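Local atomic coordinates of protease VP4 (Blotched snakehead virus, PDB entry 2GEF), a protein that acts as a serine/lysine dyad protease of a birnavirus, the part of the viral polyprotein that probably cleaves this precursor into its mature products. Residues A[23-27]-A[55-59]; A[72-78]-A[100-106]; A[95-99]-A[158-162]; A[139-143]-A[200-204]; A[152-157]-A[182-188]. All blocks are in the same frame, centred on the assembly; numbering follows the deposited sequence.

Interaction 1: A[23-27]-A[55-59]; sequences RIVHF and HRDLM
His55 and Phe27 form a T-shaped aromatic pair at one end of this contact, the edge of the phenylalanine turned toward the face of the imidazole. The ring centroids are 6.0 Å apart and the planes stand at 81°, with Phe27 CE2 and His55 ND1 the nearest atoms at 4.4 Å. The other imidazole nitrogen, NE2, is bonded to the backbone of Arg52, which helps to fix the rotation of the ring. Arg56 then turns from the strand and makes a cation-pi contact with Trp77. Asp57 comes closer, but its carboxylate OD2 still lies 5.8 Å from Arg23 NH2, so any attraction between the charges acts at a distance. Leu58 carries most of the packing. With CG anti to its carbonyl carbon (chi1 -82°), its two methyls spread along the strand. CD2 lies over one face of the Arg23 guanidinium, 3.6 Å from NE and offset toward the rim, the two side chains crossing at about a right angle. The same methyl meets Val25 CG1 tip to tip at 4.0 Å. CD1 approaches the far end of the Phe27 ring obliquely, 3.8 Å from CZ, while Val25 CG2 covers a face of that ring from within the strand. Met59, a selenomethionine, heads instead for Thr105 and Leu107. A short 3-10 turn after strand 43-52 is thereby packed through one leucine onto alternate residues of strand 22-27, the outer strand of a three-stranded antiparallel sheet that pairs next with strand 120-126, away from the catalytic dyad.

Interaction 2: A[72-78]-A[100-106]; sequences DDHKVWG and TRTDLTI
His74 lies flat over the backbone of residues 101-102, and its side chain can be followed outward from there. CB rests 3.3 Å from Thr102 O; at CG the same carbonyl is still the nearest neighbour. Placed by a chi1 of -76°, the ring has Thr102 N over the centre of one face, and at its far end NE2 comes to 3.6 Å from Arg101 C. ND1 points along the ring plane to Asp103 OD1 and donates a rather long bond of 3.3 Å. That oxygen also takes the backbone N-H of Lys75 at 2.9 Å, almost straight at 172°, the two donors arriving from opposite faces of the carboxylate. Asp72 does the reverse job: its OD1 accepts from Thr100 N, and OD2 from Arg101 N at 2.7 Å through its syn lone pair. Beyond these side chains the strands run parallel, joined by Leu104 N to Lys75 O, Trp77 N to Leu104 O and Ile106 N to Trp77 O. Val76 CG1 packs on Ile106 CG2 at 3.8 Å. On the sheet face of Trp77 and Thr105, the indole edge lies against the threonine hydroxyl, which is bonded to Gly53, whereas the buried Trp77 NE1 has no partner in the model. Two carboxylates thus tie the approach to each strand to the other, and the bond from ND1 implies that this nitrogen is protonated; the pairing would probably favour a negatively charged Asp103.

Interaction 3: A[95-99]-A[158-162]; sequences KFNVK and CLSGT
Asn97 OD1 is gripped twice, by the backbone N-H of Gly161 and by a water. Gly161 N donates over 3.0 Å at an angle of 143°, arriving from above the amide plane. The water gives one hydrogen to the same Asn97 OD1 at 3.2 Å and another to Gly161 O at 2.8 Å, so the amide oxygen is linked to both the N-H and the carbonyl of one glycine. The asparagine extends across the gap with CG anti to its backbone N, which also brings its CB to 3.1 Å from Leu159 O. Beneath this polar layer Val98 CG2 touches Leu159 CD1 at 4.0 Å, and the leucine continues onto Ser138 and Leu200. Phe96 and Val98 pack on Leu141 of helix 138-146, while Asn97 N makes a weak bond to Gln135, the residue before the nucleophile Ser136. Gly161 has phi 52° and psi -125°, and with Thr162 following in a helical conformation the corner is consistent with a type II' turn. The arrangement is that of a tight beta hairpin, strands 154-160 and 163-165, its turn held from outside by the loop that precedes strand 104-109, near the active site.

Interaction 4: A[139-143]-A[200-204]; sequences IALAL and LDDAA
The helical segments holding Ile139, Ala142 and Leu143 and, across from them, Leu200, Ala203 and Ala204 have axes 10.4 Å apart at closest approach, with a signed crossing angle of -65°. The whole interface is apolar. Leu200 reaches over from the first turn of its helix, its chi1 of -143° lying well away from a staggered value, and straddles the single methyl of Ala142: Leu200 CD1 is 3.8 Å and CD2 3.9 Å from Ala142 CB. The same CD1 also comes loosely toward Ile139 CG2. Small residues provide the complementary surface on the second helix. Ala203 points toward the first helix and sets its CB 4.1 Å from Ile139 CG2, the branch methyl that stands anti to the isoleucine backbone N. Leu143, one turn on from Ile139, divides its tip between two neighbours. Its CD1 rests on the backbone, 3.9 Å from Ala203 O, and its CD2 lies 3.8 Å from Ala204 CA, so the leucine end is laid along the main chain of the second helix where the alanines keep that surface low. For the most part a large side chain of one helix thus meets an alanine of the other. Tyr155 of strand 154-160 touches both Ile139 and Leu143, Leu159 of the same strand adjoins Leu200, and Ile197 lies against Ala203. On its far flank the first helix turns Ala140 to Ala31 and Phe33 of strand 31-38. Helix 138-146, which begins just after the nucleophile Ser136, is therefore packed between strand 31-38 and helix 200-209.

Interaction 5: A[152-157]-A[182-188]; sequences KAAYTG and LPLVGMT
Four backbone hydrogen bonds join Ala154 and Thr156 to residues 183-187 in regular parallel fashion. Ala154 N donates to Pro183 O at 2.7 Å and its O accepts from Val185 N at 2.9 Å; Thr156 repeats the pattern, with N bonded to Val185 O and O to Met187 N at 3.1 Å. C-H groups add to it, Tyr155 CA lying against Val185 O and Gly186 CA 3.4 Å from Thr156 O, a close approach of the main chains at a residue without a side chain. Apolar contacts fall on both faces of the sheet. On one, Tyr155 and Val185 run side by side in the same direction, Val185 CG1 coming obliquely to 3.5 Å from Tyr155 CE1, and Val185 CG2 meets Ala153 CB at 3.9 Å. The phenol oxygen is bonded to His206. On the other, Ala154 lies beside Leu184. Thr156 has its hydroxyl anti to the backbone N (chi1 -154°), which directs CG2 toward the partner strand: it meets Thr188 CG2 at 3.6 Å, crossing at about a right angle, and Leu184 CD1 at 3.9 Å. That hydroxyl makes a weak hydrogen bond to the catalytic Lys173 NZ, and Thr156 also touches Ser136, so this pair of strands lines the catalytic dyad through Thr156 and Leu184. Helix 170-178 packs on the Ala154 and Leu184 face and helix 200-209 on the Tyr155 and Val185 face, while strands 163-165 and 195-196 flank the pair to complete a four-stranded mixed sheet.

Overall arrangement
From the N terminus, interaction 1 closes first, bringing the turn after strand 43-52 back to strand 22-27 and so linking the six-stranded mixed sheet to the antiparallel one. Interaction 2 follows, touches it through His55, Arg56 and Met59, and pairs two strands within the mixed sheet. Interaction 3 opens before interaction 2 has closed, so the two cross; it carries the chain on to the hairpin of strand 154-160. Interaction 4 crosses interaction 3 in turn, and its long excursion encloses interaction 5, which itself crosses interaction 3. Interaction 5 reaches Ser136 and Lys173 through Thr156, and interactions 3 and 4 lie close by; together they tie helices 138-146 and 200-209 to the four-stranded sheet.

Interaction 1: A[23-27]-A[55-59]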
# COMPACT_ATOMS: atom_id res chain seq x y z
N ARG A 23 2.09 -2.09 17.99
CA ARG A 23 0.95 -2.90 18.46
C ARG A 23 0.41 -3.93 17.47
O ARG A 23 0.09 -3.60 16.33
CB ARG A 23 -0.16 -2.02 18.91
CG ARG A 23 -0.01 -0.61 18.50
CD ARG A 23 -1.16 0.18 19.16
NE ARG A 23 -2.41 -0.61 19.13
CZ ARG A 23 -3.44 -0.35 19.93
NH1 ARG A 23 -3.36 0.71 20.78
NH2 ARG A 23 -4.52 -1.13 19.90
N ILE A 24 0.39 -5.19 17.89
CA ILE A 24 -0.32 -6.19 17.18
C ILE A 24 -1.85 -5.81 17.15
O ILE A 24 -2.45 -5.60 18.17
CB ILE A 24 -0.01 -7.65 17.74
CG1 ILE A 24 1.50 -7.87 18.02
CG2 ILE A 24 -0.36 -8.74 16.73
CD1 ILE A 24 2.45 -6.91 17.33
N VAL A 25 -2.43 -5.65 15.96
CA VAL A 25 -3.88 -5.53 15.89
C VAL A 25 -4.40 -6.51 14.87
O VAL A 25 -3.73 -6.89 13.85
CB VAL A 25 -4.48 -4.04 15.72
CG1 VAL A 25 -3.50 -3.00 15.33
CG2 VAL A 25 -5.91 -3.96 14.93
N HIS A 26 -5.62 -6.91 15.18
CA HIS A 26 -6.25 -7.95 14.44
C HIS A 26 -7.18 -7.22 13.48
O HIS A 26 -8.05 -6.41 13.90
CB HIS A 26 -7.01 -8.90 15.34
CG HIS A 26 -7.78 -9.88 14.57
ND1 HIS A 26 -7.17 -10.74 13.67
CD2 HIS A 26 -9.11 -10.07 14.45
CE1 HIS A 26 -8.10 -11.45 13.07
NE2 HIS A 26 -9.29 -11.07 13.53
N PHE A 27 -6.97 -7.49 12.18
CA PHE A 27 -7.76 -6.94 11.11
C PHE A 27 -8.39 -8.13 10.39
O PHE A 27 -7.72 -9.12 9.97
CB PHE A 27 -6.84 -6.19 10.10
CG PHE A 27 -6.41 -4.85 10.58
CD1 PHE A 27 -5.07 -4.58 10.86
CD2 PHE A 27 -7.33 -3.82 10.80
CE1 PHE A 27 -4.67 -3.30 11.35
CE2 PHE A 27 -6.89 -2.57 11.30
CZ PHE A 27 -5.57 -2.33 11.51
N HIS A 55 -9.47 4.63 11.49
CA HIS A 55 -8.59 3.96 12.47
C HIS A 55 -7.52 4.89 12.79
O HIS A 55 -6.38 4.49 13.04
CB HIS A 55 -8.00 2.64 11.92
CG HIS A 55 -9.04 1.70 11.36
ND1 HIS A 55 -9.67 0.73 12.12
CD2 HIS A 55 -9.61 1.63 10.13
CE1 HIS A 55 -10.55 0.07 11.37
NE2 HIS A 55 -10.57 0.63 10.17
N ARG A 56 -7.92 6.16 12.78
CA ARG A 56 -7.16 7.32 13.29
C ARG A 56 -6.49 7.01 14.67
O ARG A 56 -5.31 7.41 14.95
CB ARG A 56 -8.06 8.54 13.35
CG ARG A 56 -8.30 8.99 11.96
CD ARG A 56 -9.43 10.05 11.75
NE ARG A 56 -8.74 11.33 11.63
CZ ARG A 56 -9.36 12.50 11.87
NH1 ARG A 56 -10.69 12.48 12.11
NH2 ARG A 56 -8.64 13.66 11.87
N ASP A 57 -7.23 6.27 15.50
CA ASP A 57 -6.72 5.94 16.85
C ASP A 57 -5.45 5.16 16.84
O ASP A 57 -4.90 4.92 17.88
CB ASP A 57 -7.68 5.10 17.67
CG ASP A 57 -8.18 3.86 16.94
OD1 ASP A 57 -8.72 4.03 15.86
OD2 ASP A 57 -8.04 2.75 17.47
N LEU A 58 -5.11 4.66 15.66
CA LEU A 58 -4.00 3.74 15.44
C LEU A 58 -2.82 4.48 14.75
O LEU A 58 -1.67 3.96 14.74
CB LEU A 58 -4.42 2.57 14.60
CG LEU A 58 -5.13 1.37 15.25
CD1 LEU A 58 -5.47 0.39 14.14
CD2 LEU A 58 -4.47 0.67 16.45
N MSE A 59 -3.11 5.68 14.19
CA MSE A 59 -2.10 6.57 13.60
C MSE A 59 -1.27 7.27 14.62
O MSE A 59 -1.81 7.61 15.70
CB MSE A 59 -2.80 7.68 12.84
CG MSE A 59 -3.58 7.06 11.60
SE MSE A 59 -4.59 8.25 10.59
CE MSE A 59 -3.18 8.98 9.56

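Interaction 2: A[72-78]-A[100-106]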
# COMPACT_ATOMS: atom_id res chain seq x y z
N ASP A 72 -14.98 9.72 -5.31
CA ASP A 72 -16.31 10.04 -4.84
C ASP A 72 -16.25 10.80 -3.48
O ASP A 72 -17.19 10.67 -2.72
CB ASP A 72 -17.15 8.73 -4.67
CG ASP A 72 -16.45 7.60 -3.89
OD1 ASP A 72 -15.23 7.68 -3.56
OD2 ASP A 72 -17.08 6.56 -3.60
N ASP A 73 -15.18 11.52 -3.13
CA ASP A 73 -15.23 12.48 -2.05
C ASP A 73 -15.16 11.95 -0.64
O ASP A 73 -15.59 12.62 0.30
CB ASP A 73 -16.44 13.41 -2.12
CG ASP A 73 -16.22 14.58 -3.12
OD1 ASP A 73 -15.12 15.14 -3.10
OD2 ASP A 73 -17.15 14.91 -3.91
N HIS A 74 -14.67 10.72 -0.51
CA HIS A 74 -14.35 10.11 0.76
C HIS A 74 -12.98 10.50 1.22
O HIS A 74 -12.19 11.02 0.43
CB HIS A 74 -14.50 8.61 0.62
CG HIS A 74 -15.91 8.24 0.63
ND1 HIS A 74 -16.64 8.17 1.79
CD2 HIS A 74 -16.79 8.06 -0.38
CE1 HIS A 74 -17.90 7.92 1.49
NE2 HIS A 74 -18.02 7.85 0.18
N LYS A 75 -12.70 10.23 2.48
CA LYS A 75 -11.30 10.46 3.00
C LYS A 75 -10.44 9.23 3.16
O LYS A 75 -10.88 8.12 3.57
CB LYS A 75 -11.36 11.25 4.34
CG LYS A 75 -12.31 12.42 4.13
CD LYS A 75 -12.92 12.89 5.38
CE LYS A 75 -14.00 13.95 5.14
NZ LYS A 75 -13.45 15.30 5.24
N VAL A 76 -9.17 9.45 2.80
CA VAL A 76 -8.20 8.48 3.08
C VAL A 76 -7.35 9.18 4.06
O VAL A 76 -6.46 9.92 3.61
CB VAL A 76 -7.28 8.08 1.88
CG1 VAL A 76 -6.32 6.83 2.31
CG2 VAL A 76 -8.11 7.83 0.58
N TRP A 77 -7.58 8.95 5.36
CA TRP A 77 -6.68 9.41 6.43
C TRP A 77 -5.19 8.88 6.32
O TRP A 77 -4.98 7.67 6.26
CB TRP A 77 -7.25 8.96 7.78
CG TRP A 77 -8.67 9.29 7.92
CD1 TRP A 77 -9.78 8.43 7.93
CD2 TRP A 77 -9.15 10.58 8.16
NE1 TRP A 77 -10.95 9.16 8.18
CE2 TRP A 77 -10.59 10.49 8.30
CE3 TRP A 77 -8.53 11.81 8.29
CZ2 TRP A 77 -11.38 11.59 8.50
CZ3 TRP A 77 -9.36 12.96 8.52
CH2 TRP A 77 -10.75 12.83 8.63
N GLY A 78 -4.21 9.80 6.35
CA GLY A 78 -2.79 9.43 6.29
C GLY A 78 -2.12 9.66 4.99
O GLY A 78 -0.91 9.45 4.83
N THR A 100 -14.32 4.73 -3.71
CA THR A 100 -14.27 3.71 -2.69
C THR A 100 -15.60 3.51 -1.96
O THR A 100 -15.68 2.52 -1.32
CB THR A 100 -13.26 4.02 -1.69
OG1 THR A 100 -13.58 5.28 -1.13
CG2 THR A 100 -11.72 3.95 -2.39
N ARG A 101 -16.60 4.44 -2.05
CA ARG A 101 -17.81 4.44 -1.16
C ARG A 101 -17.52 4.29 0.43
O ARG A 101 -18.39 4.03 1.26
CB ARG A 101 -18.95 3.49 -1.65
CG ARG A 101 -18.54 2.32 -2.58
CD ARG A 101 -19.68 1.35 -3.01
NE ARG A 101 -19.04 0.00 -3.12
CZ ARG A 101 -18.51 -0.63 -2.07
NH1 ARG A 101 -18.59 -0.04 -0.87
NH2 ARG A 101 -17.85 -1.77 -2.20
N THR A 102 -16.30 4.60 0.86
CA THR A 102 -15.99 4.56 2.27
C THR A 102 -14.73 5.42 2.53
O THR A 102 -13.85 5.59 1.66
CB THR A 102 -15.80 3.07 2.74
OG1 THR A 102 -15.40 3.07 4.12
CG2 THR A 102 -14.63 2.30 1.84
N ASP A 103 -14.62 5.93 3.74
CA ASP A 103 -13.32 6.44 4.19
C ASP A 103 -12.32 5.33 4.40
O ASP A 103 -12.69 4.21 4.70
CB ASP A 103 -13.47 7.26 5.52
CG ASP A 103 -14.37 8.51 5.33
OD1 ASP A 103 -14.64 8.94 4.24
OD2 ASP A 103 -14.86 9.08 6.32
N LEU A 104 -11.06 5.62 4.37
CA LEU A 104 -10.11 4.53 4.66
C LEU A 104 -9.05 5.24 5.45
O LEU A 104 -9.02 6.48 5.43
CB LEU A 104 -9.48 3.92 3.39
CG LEU A 104 -10.31 3.01 2.40
CD1 LEU A 104 -10.63 3.78 1.09
CD2 LEU A 104 -9.49 1.69 2.03
N THR A 105 -8.25 4.47 6.18
CA THR A 105 -7.11 4.95 6.85
C THR A 105 -5.97 4.09 6.43
O THR A 105 -6.16 2.87 6.28
CB THR A 105 -7.37 4.69 8.37
OG1 THR A 105 -8.56 5.38 8.73
CG2 THR A 105 -6.34 5.35 9.18
N ILE A 106 -4.77 4.64 6.22
CA ILE A 106 -3.60 3.80 5.91
C ILE A 106 -2.59 3.93 7.08
O ILE A 106 -2.56 4.94 7.81
CB ILE A 106 -2.96 4.22 4.54
CG1 ILE A 106 -2.56 5.68 4.63
CG2 ILE A 106 -3.99 4.07 3.45
CD1 ILE A 106 -1.62 6.29 3.59

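Interaction 3: A[95-99]-A[158-162]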
# COMPACT_ATOMS: atom_id res chain seq x y z
N LYS A 95 -7.98 15.22 -6.15
CA LYS A 95 -8.62 14.01 -5.71
C LYS A 95 -8.00 12.73 -6.37
O LYS A 95 -7.39 12.76 -7.45
CB LYS A 95 -10.11 14.07 -6.04
N PHE A 96 -8.17 11.60 -5.71
CA PHE A 96 -7.76 10.34 -6.29
C PHE A 96 -8.75 10.01 -7.39
O PHE A 96 -9.90 10.52 -7.33
CB PHE A 96 -7.81 9.37 -5.17
CG PHE A 96 -6.49 9.27 -4.35
CD1 PHE A 96 -5.89 10.36 -3.78
CD2 PHE A 96 -5.91 8.06 -4.16
CE1 PHE A 96 -4.73 10.25 -2.99
CE2 PHE A 96 -4.75 7.92 -3.39
CZ PHE A 96 -4.18 8.99 -2.80
N ASN A 97 -8.32 9.22 -8.40
CA ASN A 97 -9.20 8.60 -9.38
C ASN A 97 -10.32 7.56 -8.83
O ASN A 97 -11.56 7.71 -9.06
CB ASN A 97 -8.43 7.99 -10.52
CG ASN A 97 -9.34 7.70 -11.73
OD1 ASN A 97 -10.13 6.71 -11.74
ND2 ASN A 97 -9.36 8.61 -12.65
N VAL A 98 -9.81 6.63 -8.04
CA VAL A 98 -10.53 5.65 -7.28
C VAL A 98 -11.76 6.12 -6.45
O VAL A 98 -11.74 7.07 -5.69
CB VAL A 98 -9.48 4.87 -6.37
CG1 VAL A 98 -9.03 5.72 -5.27
CG2 VAL A 98 -10.03 3.44 -5.97
N LYS A 99 -12.80 5.30 -6.53
CA LYS A 99 -14.04 5.65 -5.93
C LYS A 99 -14.17 4.45 -4.96
O LYS A 99 -14.04 3.31 -5.32
CB LYS A 99 -15.16 5.69 -7.03
CG LYS A 99 -15.39 7.10 -7.65
CD LYS A 99 -16.29 6.91 -8.89
CE LYS A 99 -16.38 8.13 -9.94
NZ LYS A 99 -15.22 8.33 -10.89
N CYS A 158 -1.36 2.98 -9.84
CA CYS A 158 -2.40 4.01 -9.97
C CYS A 158 -3.59 3.46 -10.74
O CYS A 158 -3.49 2.42 -11.43
CB CYS A 158 -1.90 5.30 -10.59
SG CYS A 158 -0.54 5.99 -9.73
N LEU A 159 -4.72 4.14 -10.57
CA LEU A 159 -5.95 3.74 -11.24
C LEU A 159 -6.47 4.80 -12.20
O LEU A 159 -6.47 5.99 -11.89
CB LEU A 159 -7.06 3.27 -10.27
CG LEU A 159 -6.82 1.84 -9.72
CD1 LEU A 159 -7.90 1.55 -8.75
CD2 LEU A 159 -6.89 0.83 -10.86
N SER A 160 -6.80 4.34 -13.39
CA SER A 160 -7.69 5.07 -14.34
C SER A 160 -9.01 4.37 -14.62
O SER A 160 -9.01 3.52 -15.46
CB SER A 160 -6.99 5.13 -15.67
OG SER A 160 -7.64 5.98 -16.49
N GLY A 161 -10.14 4.77 -14.01
CA GLY A 161 -11.30 3.90 -13.95
C GLY A 161 -10.80 2.55 -13.37
O GLY A 161 -10.30 2.49 -12.28
N THR A 162 -11.04 1.47 -14.07
CA THR A 162 -10.70 0.09 -13.61
C THR A 162 -9.35 -0.41 -14.27
O THR A 162 -8.89 -1.51 -13.95
CB THR A 162 -11.89 -0.91 -14.01
OG1 THR A 162 -11.72 -2.16 -13.34
CG2 THR A 162 -11.79 -1.21 -15.36
O HOH W 1 -10.62 4.09 -10.06

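Interaction 4: A[139-143]-A[200-204]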
# COMPACT_ATOMS: atom_id res chain seq x y z
N ILE A 139 -4.81 0.66 -6.09
CA ILE A 139 -5.23 -0.68 -6.10
C ILE A 139 -5.54 -1.18 -4.67
O ILE A 139 -6.60 -1.72 -4.48
CB ILE A 139 -4.23 -1.51 -6.64
CG1 ILE A 139 -4.01 -1.20 -8.20
CG2 ILE A 139 -4.69 -2.97 -6.54
CD1 ILE A 139 -2.89 -2.21 -8.76
N ALA A 140 -4.62 -0.99 -3.68
CA ALA A 140 -4.90 -1.30 -2.25
C ALA A 140 -6.21 -0.66 -1.69
O ALA A 140 -7.08 -1.24 -1.00
CB ALA A 140 -3.62 -0.83 -1.41
N LEU A 141 -6.31 0.64 -1.88
CA LEU A 141 -7.64 1.30 -1.59
C LEU A 141 -8.87 0.62 -1.98
O LEU A 141 -9.80 0.45 -1.21
CB LEU A 141 -7.69 2.71 -2.23
CG LEU A 141 -6.59 3.58 -1.61
CD1 LEU A 141 -6.53 5.10 -2.04
CD2 LEU A 141 -6.36 3.36 -0.15
N ALA A 142 -8.94 0.38 -3.26
CA ALA A 142 -9.97 -0.46 -3.92
C ALA A 142 -10.24 -1.81 -3.29
O ALA A 142 -11.36 -2.18 -3.02
CB ALA A 142 -9.62 -0.73 -5.37
N LEU A 143 -9.23 -2.64 -3.28
CA LEU A 143 -9.43 -3.98 -2.67
C LEU A 143 -9.89 -3.77 -1.19
O LEU A 143 -10.77 -4.51 -0.70
CB LEU A 143 -8.10 -4.76 -2.77
CG LEU A 143 -7.77 -4.82 -4.27
CD1 LEU A 143 -6.58 -5.72 -4.42
CD2 LEU A 143 -8.79 -5.63 -4.85
N LEU A 200 -8.32 -3.80 -12.20
CA LEU A 200 -8.87 -4.01 -10.84
C LEU A 200 -9.61 -5.33 -10.56
O LEU A 200 -9.60 -5.85 -9.44
CB LEU A 200 -9.80 -2.85 -10.59
CG LEU A 200 -9.79 -2.33 -9.21
CD1 LEU A 200 -8.36 -1.93 -8.78
CD2 LEU A 200 -10.86 -1.22 -9.05
N ASP A 201 -10.31 -5.83 -11.55
CA ASP A 201 -10.89 -7.19 -11.57
C ASP A 201 -9.86 -8.32 -11.41
O ASP A 201 -10.06 -9.22 -10.59
CB ASP A 201 -11.77 -7.36 -12.80
CG ASP A 201 -13.14 -6.67 -12.59
OD1 ASP A 201 -13.85 -6.92 -11.54
OD2 ASP A 201 -13.50 -5.79 -13.43
N ASP A 202 -8.74 -8.19 -12.12
CA ASP A 202 -7.66 -9.16 -12.01
C ASP A 202 -6.96 -9.06 -10.71
O ASP A 202 -6.60 -10.04 -10.14
CB ASP A 202 -6.61 -9.00 -13.12
CG ASP A 202 -7.17 -9.37 -14.47
OD1 ASP A 202 -6.67 -8.88 -15.53
OD2 ASP A 202 -8.22 -10.03 -14.40
N ALA A 203 -6.74 -7.88 -10.23
CA ALA A 203 -6.24 -7.71 -8.83
C ALA A 203 -7.15 -8.27 -7.76
O ALA A 203 -6.66 -8.83 -6.85
CB ALA A 203 -6.02 -6.23 -8.60
N ALA A 204 -8.49 -8.08 -7.82
CA ALA A 204 -9.36 -8.79 -6.89
C ALA A 204 -9.36 -10.26 -7.10
O ALA A 204 -9.38 -10.98 -6.10
CB ALA A 204 -10.88 -8.22 -7.02

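Interaction 5: A[152-157]-A[182-188]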
# COMPACT_ATOMS: atom_id res chain seq x y z
N LYS A 152 -2.93 -11.96 0.72
CA LYS A 152 -1.47 -12.11 0.99
C LYS A 152 -0.60 -11.62 -0.15
O LYS A 152 -0.10 -12.37 -0.92
CB LYS A 152 -1.10 -13.52 1.36
CG LYS A 152 -1.97 -14.14 2.41
CD LYS A 152 -1.66 -15.67 2.63
CE LYS A 152 -2.82 -16.47 3.30
NZ LYS A 152 -2.24 -17.80 3.87
N ALA A 153 -0.42 -10.32 -0.30
CA ALA A 153 0.36 -9.81 -1.35
C ALA A 153 0.47 -8.38 -1.08
O ALA A 153 -0.44 -7.84 -0.54
CB ALA A 153 -0.48 -10.02 -2.72
N ALA A 154 1.45 -7.67 -1.62
CA ALA A 154 1.33 -6.19 -1.55
C ALA A 154 0.95 -5.67 -2.92
O ALA A 154 1.43 -6.16 -3.94
CB ALA A 154 2.68 -5.58 -1.07
N TYR A 155 0.22 -4.59 -2.99
CA TYR A 155 -0.23 -4.03 -4.30
C TYR A 155 0.28 -2.62 -4.62
O TYR A 155 0.33 -1.70 -3.75
CB TYR A 155 -1.75 -4.06 -4.44
CG TYR A 155 -2.30 -5.48 -4.34
CD1 TYR A 155 -2.41 -6.27 -5.47
CD2 TYR A 155 -2.84 -5.99 -3.10
CE1 TYR A 155 -2.93 -7.63 -5.43
CE2 TYR A 155 -3.30 -7.39 -3.02
CZ TYR A 155 -3.34 -8.15 -4.18
OH TYR A 155 -3.70 -9.52 -4.16
N THR A 156 0.58 -2.41 -5.92
CA THR A 156 1.02 -1.06 -6.38
C THR A 156 0.49 -0.74 -7.77
O THR A 156 0.52 -1.58 -8.69
CB THR A 156 2.55 -0.84 -6.19
OG1 THR A 156 2.82 0.55 -6.07
CG2 THR A 156 3.46 -1.54 -7.31
N GLY A 157 -0.09 0.46 -7.91
CA GLY A 157 -0.59 0.79 -9.17
C GLY A 157 -1.55 1.94 -9.02
O GLY A 157 -2.35 1.94 -8.10
N LEU A 182 6.05 -11.74 0.84
CA LEU A 182 4.90 -11.40 0.00
C LEU A 182 5.33 -10.98 -1.38
O LEU A 182 6.38 -10.29 -1.45
CB LEU A 182 4.14 -10.20 0.58
CG LEU A 182 3.53 -10.35 1.95
CD1 LEU A 182 2.51 -9.20 2.34
CD2 LEU A 182 2.76 -11.74 2.07
N PRO A 183 4.56 -11.40 -2.43
CA PRO A 183 4.70 -10.77 -3.69
C PRO A 183 4.26 -9.34 -3.82
O PRO A 183 3.29 -8.89 -3.18
CB PRO A 183 3.93 -11.72 -4.67
CG PRO A 183 2.78 -12.20 -3.79
CD PRO A 183 3.57 -12.51 -2.51
N LEU A 184 5.05 -8.62 -4.63
CA LEU A 184 4.60 -7.37 -5.25
C LEU A 184 3.72 -7.62 -6.51
O LEU A 184 4.15 -8.32 -7.41
CB LEU A 184 5.72 -6.44 -5.53
CG LEU A 184 5.25 -5.01 -5.89
CD1 LEU A 184 4.52 -4.36 -4.82
CD2 LEU A 184 6.44 -4.08 -6.35
N VAL A 185 2.46 -7.13 -6.46
CA VAL A 185 1.52 -7.38 -7.47
C VAL A 185 1.03 -6.05 -8.02
O VAL A 185 0.76 -5.06 -7.28
CB VAL A 185 0.32 -8.22 -6.93
CG1 VAL A 185 -0.69 -8.50 -8.04
CG2 VAL A 185 0.81 -9.55 -6.38
N GLY A 186 0.97 -5.96 -9.31
CA GLY A 186 0.46 -4.72 -9.89
C GLY A 186 1.18 -4.30 -11.16
O GLY A 186 1.30 -5.13 -12.06
N MSE A 187 1.53 -3.00 -11.30
CA MSE A 187 2.20 -2.62 -12.53
C MSE A 187 3.21 -1.52 -12.20
O MSE A 187 2.85 -0.52 -11.55
CB MSE A 187 1.25 -2.02 -13.60
CG MSE A 187 0.29 -2.86 -14.29
SE MSE A 187 -0.53 -1.76 -15.68
CE MSE A 187 0.85 -2.16 -17.04
N THR A 188 4.47 -1.75 -12.64
CA THR A 188 5.55 -0.81 -12.45
C THR A 188 6.27 -0.52 -13.77
O THR A 188 6.20 -1.36 -14.67
CB THR A 188 6.46 -1.22 -11.43
OG1 THR A 188 7.12 -2.42 -11.84
CG2 THR A 188 5.72 -1.47 -10.17